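Local structure of adhesion G-protein coupled receptor G6 (Danio rerio, 6V55) at residues M446-D452 and Y492-W496. The protein is an adhesion G-protein-coupled receptor associated with myelination, whose calcium-binding extracellular region probably takes part in cell adhesion and probably regulates receptor signalling. Sequence-based numbering, arbitrary orientation.
Sequences MENCQAD and YTSFW. With NAG (2-acetamido-2-deoxy-beta-D-glucopyranose), chain I.
Trp496 meets the loop 446-452 with both a face and an edge of its indole. Cys449 CB sits nearly over the five-membered ring, 3.7 Å from its centroid, a CH-pi contact; Cys449 SG lies above the same ring as a sulfur-aromatic contact. At the edge, Trp496 NE1 donates to Gln450 O over 2.7 Å, nearly straight at 160°, with the acceptor close to the ring plane. Face contact and edge bond together should restrict the rotation of the indole. Asp452 CB approaches obliquely near Trp496 NE1, while its carboxylate pairs with Arg483, which also makes a cation-pi contact with the indole.

The strand 493-496 is an edge strand of a small antiparallel three-stranded sheet, next to strand 480-488, and the loop runs roughly parallel beside it. Cys449 SG is tied to Cys485 on strand 480-488, so a disulfide secures the loop to this sheet.

Towards the N-terminal ends of both segments, the side chain of Ser494 leaves the strand toward the loop, and with OG between the backbone N and the carbonyl carbon (chi1 62°) the hydroxyl donates to Glu447 O over 2.6 Å, tilted 33° from the carbonyl plane. Met446, its CG anti to the backbone N and the chain then bent, brings SD into contact with Tyr492 O at 3.2 Å, an oxygen that accepts a hydrogen bond from Arg346. Thr493 turns away from the loop, its OG1 3.7 Å from O5 of the NAG and hydrogen-bonded to Asn491.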
ATOM      1  N   MET A 446      10.055  22.808   2.060  1.00 27.34           N
ATOM      2  CA  MET A 446       8.720  23.221   1.646  1.00 27.23           C
ATOM      3  C   MET A 446       7.770  22.032   1.642  1.00 32.76           C
ATOM      4  O   MET A 446       8.087  20.972   1.088  1.00 40.24           O
ATOM      5  CB  MET A 446       8.774  23.856   0.265  1.00 25.21           C
ATOM      6  CG  MET A 446       7.448  24.035  -0.380  1.00 26.69           C
ATOM      7  SD  MET A 446       7.071  25.744  -0.396  0.88 32.56           S
ATOM      8  CE  MET A 446       8.115  26.279  -1.716  1.00 35.77           C
ATOM      9  N   GLU A 447       6.624  22.221   2.294  1.00 25.90           N
ATOM     10  CA  GLU A 447       5.707  21.145   2.608  1.00 22.59           C
ATOM     11  C   GLU A 447       5.017  20.670   1.343  1.00 26.16           C
ATOM     12  O   GLU A 447       4.683  21.472   0.464  1.00 28.20           O
ATOM     13  CB  GLU A 447       4.676  21.627   3.629  1.00 28.84           C
ATOM     14  CG  GLU A 447       5.277  22.088   4.985  1.00 37.32           C
ATOM     15  CD  GLU A 447       5.759  23.563   5.023  1.00 38.62           C
ATOM     16  OE1 GLU A 447       6.824  23.812   5.627  1.00 37.96           O
ATOM     17  OE2 GLU A 447       5.102  24.452   4.435  1.00 39.51           O
ATOM     18  N   ASN A 448       4.874  19.350   1.235  1.00 25.83           N
ATOM     19  CA  ASN A 448       4.135  18.712   0.158  1.00 22.77           C
ATOM     20  C   ASN A 448       2.668  19.120   0.188  1.00 22.47           C
ATOM     21  O   ASN A 448       2.104  19.365   1.257  1.00 29.25           O
ATOM     22  CB  ASN A 448       4.213  17.191   0.310  1.00 22.88           C
ATOM     23  CG  ASN A 448       5.550  16.645  -0.042  1.00 19.04           C
ATOM     24  OD1 ASN A 448       6.337  17.313  -0.697  1.00 19.17           O
ATOM     25  ND2 ASN A 448       5.817  15.412   0.367  1.00 19.12           N
ATOM     26  N   CYS A 449       2.044  19.188  -0.993  1.00 18.55           N
ATOM     27  CA  CYS A 449       0.588  19.238  -1.039  1.00 19.30           C
ATOM     28  C   CYS A 449       0.039  17.908  -0.541  1.00 25.27           C
ATOM     29  O   CYS A 449       0.471  16.844  -0.991  1.00 29.62           O
ATOM     30  CB  CYS A 449       0.081  19.516  -2.449  1.00 18.33           C
ATOM     31  SG  CYS A 449       0.566  21.095  -3.169  0.48 18.47           S
ATOM     32  N   GLN A 450      -0.879  17.966   0.419  1.00 28.89           N
ATOM     33  CA  GLN A 450      -1.429  16.758   1.007  1.00 29.54           C
ATOM     34  C   GLN A 450      -2.348  16.055   0.020  1.00 26.09           C
ATOM     35  O   GLN A 450      -2.830  16.655  -0.948  1.00 23.45           O
ATOM     36  CB  GLN A 450      -2.194  17.083   2.294  1.00 33.92           C
ATOM     37  CG  GLN A 450      -1.304  17.558   3.433  1.00 41.64           C
ATOM     38  CD  GLN A 450      -0.245  16.526   3.833  1.00 46.78           C
ATOM     39  OE1 GLN A 450       0.896  16.592   3.375  1.00 50.62           O
ATOM     40  NE2 GLN A 450      -0.616  15.583   4.695  1.00 47.82           N
ATOM     41  N   ALA A 451      -2.548  14.756   0.259  1.00 25.13           N
ATOM     42  CA  ALA A 451      -3.563  13.997  -0.459  1.00 23.68           C
ATOM     43  C   ALA A 451      -4.943  14.581  -0.200  1.00 27.12           C
ATOM     44  O   ALA A 451      -5.248  14.983   0.925  1.00 27.50           O
ATOM     45  CB  ALA A 451      -3.526  12.540  -0.040  1.00 17.82           C
ATOM     46  N   ASP A 452      -5.763  14.657  -1.257  1.00 29.16           N
ATOM     47  CA  ASP A 452      -6.937  15.531  -1.264  1.00 27.98           C
ATOM     48  C   ASP A 452      -7.903  15.105  -2.368  1.00 26.70           C
ATOM     49  O   ASP A 452      -7.486  14.944  -3.520  1.00 26.94           O
ATOM     50  CB  ASP A 452      -6.500  16.989  -1.471  1.00 26.81           C
ATOM     51  CG  ASP A 452      -7.671  17.943  -1.530  1.00 29.46           C
ATOM     52  OD1 ASP A 452      -8.413  17.994  -0.522  1.00 30.07           O
ATOM     53  OD2 ASP A 452      -7.853  18.642  -2.567  1.00 28.06           O
ATOM     54  N   TYR A 492       5.688  31.733   0.227  1.00 25.26           N
ATOM     55  CA  TYR A 492       6.588  30.587  -0.034  1.00 26.85           C
ATOM     56  C   TYR A 492       6.081  29.303   0.617  1.00 32.19           C
ATOM     57  O   TYR A 492       6.844  28.542   1.218  1.00 35.42           O
ATOM     58  CB  TYR A 492       8.044  30.892   0.357  1.00 25.06           C
ATOM     59  CG  TYR A 492       8.567  32.106  -0.383  1.00 25.40           C
ATOM     60  CD1 TYR A 492       8.211  32.322  -1.718  1.00 29.06           C
ATOM     61  CD2 TYR A 492       9.376  33.049   0.245  1.00 25.54           C
ATOM     62  CE1 TYR A 492       8.629  33.436  -2.406  1.00 29.37           C
ATOM     63  CE2 TYR A 492       9.822  34.187  -0.451  1.00 26.90           C
ATOM     64  CZ  TYR A 492       9.433  34.351  -1.783  1.00 27.74           C
ATOM     65  OH  TYR A 492       9.815  35.431  -2.525  1.00 27.46           O
ATOM     66  N   THR A 493       4.767  29.108   0.536  1.00 32.10           N
ATOM     67  CA  THR A 493       4.074  27.892   0.927  1.00 30.04           C
ATOM     68  C   THR A 493       3.483  27.266  -0.326  1.00 28.20           C
ATOM     69  O   THR A 493       3.329  27.935  -1.351  1.00 26.61           O
ATOM     70  CB  THR A 493       2.951  28.193   1.915  1.00 31.42           C
ATOM     71  OG1 THR A 493       1.993  29.055   1.276  1.00 32.57           O
ATOM     72  CG2 THR A 493       3.509  28.889   3.158  1.00 31.47           C
ATOM     73  N   SER A 494       3.131  25.985  -0.242  1.00 25.99           N
ATOM     74  CA  SER A 494       2.583  25.285  -1.391  1.00 24.36           C
ATOM     75  C   SER A 494       1.067  25.143  -1.290  1.00 29.44           C
ATOM     76  O   SER A 494       0.480  25.155  -0.199  1.00 27.23           O
ATOM     77  CB  SER A 494       3.198  23.905  -1.525  1.00 25.70           C
ATOM     78  OG  SER A 494       2.882  23.156  -0.370  1.00 28.78           O
ATOM     79  N   PHE A 495       0.431  24.992  -2.451  1.00 31.01           N
ATOM     80  CA  PHE A 495      -1.016  24.873  -2.512  1.00 29.83           C
ATOM     81  C   PHE A 495      -1.392  24.070  -3.750  1.00 31.31           C
ATOM     82  O   PHE A 495      -0.699  24.116  -4.773  1.00 33.01           O
ATOM     83  CB  PHE A 495      -1.694  26.251  -2.527  1.00 18.82           C
ATOM     84  CG  PHE A 495      -1.571  26.986  -3.841  1.00 20.78           C
ATOM     85  CD1 PHE A 495      -0.396  27.645  -4.173  1.00 23.45           C
ATOM     86  CD2 PHE A 495      -2.639  27.045  -4.738  1.00 18.90           C
ATOM     87  CE1 PHE A 495      -0.280  28.335  -5.381  1.00 23.25           C
ATOM     88  CE2 PHE A 495      -2.517  27.726  -5.957  1.00 19.03           C
ATOM     89  CZ  PHE A 495      -1.345  28.363  -6.272  1.00 19.20           C
ATOM     90  N   TRP A 496      -2.512  23.362  -3.661  1.00 27.20           N
ATOM     91  CA  TRP A 496      -3.052  22.704  -4.838  1.00 23.65           C
ATOM     92  C   TRP A 496      -3.690  23.729  -5.758  1.00 25.31           C
ATOM     93  O   TRP A 496      -4.627  24.432  -5.362  1.00 30.54           O
ATOM     94  CB  TRP A 496      -4.112  21.683  -4.447  1.00 20.04           C
ATOM     95  CG  TRP A 496      -3.655  20.290  -4.106  1.00 20.25           C
ATOM     96  CD1 TRP A 496      -3.876  19.632  -2.925  1.00 18.00           C
ATOM     97  CD2 TRP A 496      -2.966  19.353  -4.967  1.00 22.31           C
ATOM     98  NE1 TRP A 496      -3.348  18.363  -2.987  1.00 19.51           N
ATOM     99  CE2 TRP A 496      -2.783  18.163  -4.222  1.00 20.32           C
ATOM    100  CE3 TRP A 496      -2.466  19.412  -6.281  1.00 22.26           C
ATOM    101  CZ2 TRP A 496      -2.124  17.038  -4.746  1.00 17.98           C
ATOM    102  CZ3 TRP A 496      -1.820  18.290  -6.806  1.00 20.37           C
ATOM    103  CH2 TRP A 496      -1.650  17.122  -6.032  1.00 18.05           C
TER
HETATM  104  C1  NAG I 907       0.083  32.382   3.381  1.00 54.84           C
HETATM  105  C2  NAG I 907      -0.869  32.699   2.202  1.00 60.52           C
HETATM  106  C3  NAG I 907      -2.313  32.291   2.558  1.00 55.12           C
HETATM  107  C4  NAG I 907      -2.381  30.849   3.060  1.00 56.91           C
HETATM  108  C5  NAG I 907      -1.381  30.625   4.204  1.00 59.04           C
HETATM  109  C6  NAG I 907      -1.330  29.194   4.702  1.00 63.84           C
HETATM  110  C7  NAG I 907      -0.883  34.634   0.652  1.00 74.79           C
HETATM  111  C8  NAG I 907      -0.736  36.127   0.555  1.00 69.55           C
HETATM  112  N2  NAG I 907      -0.787  34.120   1.885  1.00 71.14           N
HETATM  113  O3  NAG I 907      -3.159  32.446   1.424  1.00 49.22           O
HETATM  114  O4  NAG I 907      -3.704  30.534   3.489  1.00 55.50           O
HETATM  115  O5  NAG I 907      -0.052  30.973   3.765  1.00 55.08           O
HETATM  116  O6  NAG I 907      -0.042  28.609   4.546  1.00 66.02           O
HETATM  117  O7  NAG I 907      -1.095  33.934  -0.337  1.00 79.67           O